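Local coordinates for putative fumarylpyruvate hydrolase (Burkholderia cenocepacia, PDB 4MAQ), which is a putative hydrolase of the fumarylacetoacetate hydrolase family, a protein richer in beta-strand than in helix, found here as a pair of identical subunits, at residues 190-193 with 194-197. Residues are numbered along the deposited sequence; the frame is centred on the assembly and turned at random.
Sequences IAYV and SRSV
Arg195 folds back along the last turn of helix 186-196 toward Tyr192, and tracing it outward shows how a long cationic side chain can line its own helix. Its CB sits 3.7 Å from Tyr192 O, the carbonyl that accepts the Arg195 backbone N-H. CG then passes Ala191 O at 3.4 Å. Beyond it the chain bends at chi3 (-71°), which swings NE and CZ back over the preceding turn, with Ala191 O and Tyr192 CA beneath one guanidinium face, toward its rim. The two terminal nitrogens part company: NH1 lies by the methyl of Ala191, while NH2 stands over the middle of the Tyr192 ring, 3.2 Å from its plane. This is a cation-pi contact made by a nitrogen pointing into the face and not by stacked planes, for ring and guanidinium are inclined at 69°. Trp184 meets the same tyrosine edge-to-face.

The backbone meanwhile shows a helix running out at its C-terminal end. Ser194 N bonds to Ile190 O, i to i+4; Arg195 N to Tyr192 O and Ser196 N to Val193 O span three residues, as where a helix tightens near its C-terminal end. Val193 O takes two donors, Ser196 N from above the carbonyl plane at 2.9 Å and Val197 N almost in line with C=O at 3.2 Å. With chi1 at 79°, Ser194 OG points back along the helix and donates a hydrogen bond to Ala191 O (2.7 Å); it also receives Ile102 N. Val193 CG1 and Val197 CG2 run alongside each other, both valines packing on Phe37 of strand 36-39, whereas Ser196 OG is hydrogen-bonded to NH1 of Arg122 of the second subunit.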
ATOM      1  N   ILE B 190      -9.586  14.318   5.855  1.00 10.61           N
ATOM      2  CA  ILE B 190     -10.526  13.274   5.452  1.00 10.14           C
ATOM      3  C   ILE B 190     -11.134  13.610   4.091  1.00 10.52           C
ATOM      4  O   ILE B 190     -11.197  12.769   3.203  1.00 11.49           O
ATOM      5  CB  ILE B 190     -11.634  13.094   6.500  1.00 10.45           C
ATOM      6  CG1 ILE B 190     -11.044  12.451   7.767  1.00 10.81           C
ATOM      7  CG2 ILE B 190     -12.821  12.325   5.936  1.00 11.94           C
ATOM      8  CD1 ILE B 190     -11.961  12.527   8.960  1.00 12.32           C
ATOM      9  N   ALA B 191     -11.627  14.835   3.938  1.00 10.50           N
ATOM     10  CA  ALA B 191     -12.203  15.279   2.667  1.00 10.88           C
ATOM     11  C   ALA B 191     -11.225  15.092   1.485  1.00 11.28           C
ATOM     12  O   ALA B 191     -11.603  14.552   0.438  1.00 12.11           O
ATOM     13  CB  ALA B 191     -12.666  16.733   2.780  1.00 11.86           C
ATOM     14  N   TYR B 192      -9.970  15.511   1.665  1.00 11.48           N
ATOM     15  CA  TYR B 192      -8.960  15.395   0.625  1.00 11.27           C
ATOM     16  C   TYR B 192      -8.712  13.925   0.237  1.00 11.23           C
ATOM     17  O   TYR B 192      -8.677  13.593  -0.963  1.00 13.24           O
ATOM     18  CB  TYR B 192      -7.654  16.031   1.089  1.00 13.01           C
ATOM     19  CG  TYR B 192      -7.487  17.478   0.707  1.00 13.82           C
ATOM     20  CD1 TYR B 192      -7.285  17.818  -0.621  1.00 17.79           C
ATOM     21  CD2 TYR B 192      -7.529  18.497   1.656  1.00 16.09           C
ATOM     22  CE1 TYR B 192      -7.120  19.126  -1.013  1.00 18.80           C
ATOM     23  CE2 TYR B 192      -7.373  19.830   1.279  1.00 20.16           C
ATOM     24  CZ  TYR B 192      -7.170  20.138  -0.066  1.00 22.91           C
ATOM     25  OH  TYR B 192      -6.997  21.432  -0.513  1.00 26.25           O
ATOM     26  N   VAL B 193      -8.584  13.034   1.224  1.00  9.94           N
ATOM     27  CA  VAL B 193      -8.349  11.628   0.865  1.00  9.21           C
ATOM     28  C   VAL B 193      -9.548  11.115   0.063  1.00  9.05           C
ATOM     29  O   VAL B 193      -9.379  10.434  -0.958  1.00 10.32           O
ATOM     30  CB  VAL B 193      -8.114  10.711   2.089  1.00 10.09           C
ATOM     31  CG1 VAL B 193      -8.080   9.236   1.666  1.00 10.66           C
ATOM     32  CG2 VAL B 193      -6.816  11.091   2.804  1.00 11.54           C
ATOM     33  N   SER B 194     -10.755  11.486   0.494  1.00  9.80           N
ATOM     34  CA  SER B 194     -11.986  11.000  -0.148  1.00 10.12           C
ATOM     35  C   SER B 194     -12.205  11.515  -1.573  1.00  9.88           C
ATOM     36  O   SER B 194     -13.104  11.038  -2.254  1.00 11.22           O
ATOM     37  CB  SER B 194     -13.208  11.371   0.703  1.00 11.29           C
ATOM     38  OG  SER B 194     -13.572  12.736   0.517  1.00 11.19           O
ATOM     39  N   ARG B 195     -11.411  12.493  -2.014  1.00 10.25           N
ATOM     40  CA  ARG B 195     -11.502  12.969  -3.389  1.00 10.43           C
ATOM     41  C   ARG B 195     -10.529  12.214  -4.304  1.00 10.66           C
ATOM     42  O   ARG B 195     -10.617  12.342  -5.515  1.00 12.09           O
ATOM     43  CB  ARG B 195     -11.299  14.496  -3.465  1.00 13.07           C
ATOM     44  CG  ARG B 195     -12.434  15.251  -2.782  1.00 16.08           C
ATOM     45  CD  ARG B 195     -12.407  16.743  -3.057  1.00 19.25           C
ATOM     46  NE  ARG B 195     -11.314  17.446  -2.391  1.00 26.15           N
ATOM     47  CZ  ARG B 195     -11.438  18.133  -1.252  1.00 32.20           C
ATOM     48  NH1 ARG B 195     -12.603  18.207  -0.620  1.00 39.60           N
ATOM     49  NH2 ARG B 195     -10.382  18.747  -0.735  1.00 34.76           N
ATOM     50  N   SER B 196      -9.610  11.435  -3.720  1.00  9.59           N
ATOM     51  CA  SER B 196      -8.630  10.652  -4.462  1.00 10.30           C
ATOM     52  C   SER B 196      -9.045   9.189  -4.621  1.00  9.06           C
ATOM     53  O   SER B 196      -8.849   8.594  -5.692  1.00  9.26           O
ATOM     54  CB  SER B 196      -7.299  10.735  -3.741  1.00 12.23           C
ATOM     55  OG  SER B 196      -6.375   9.847  -4.349  1.00 12.54           O
ATOM     56  N   VAL B 197      -9.624   8.620  -3.552  1.00  9.32           N
ATOM     57  CA  VAL B 197     -10.101   7.241  -3.539  1.00  9.92           C
ATOM     58  C   VAL B 197     -11.403   7.245  -2.751  1.00  9.92           C
ATOM     59  O   VAL B 197     -11.699   8.208  -2.070  1.00 11.14           O
ATOM     60  CB  VAL B 197      -9.108   6.266  -2.837  1.00 10.78           C
ATOM     61  CG1 VAL B 197      -7.777   6.148  -3.589  1.00 12.90           C
ATOM     62  CG2 VAL B 197      -8.869   6.669  -1.383  1.00 11.82           C
TER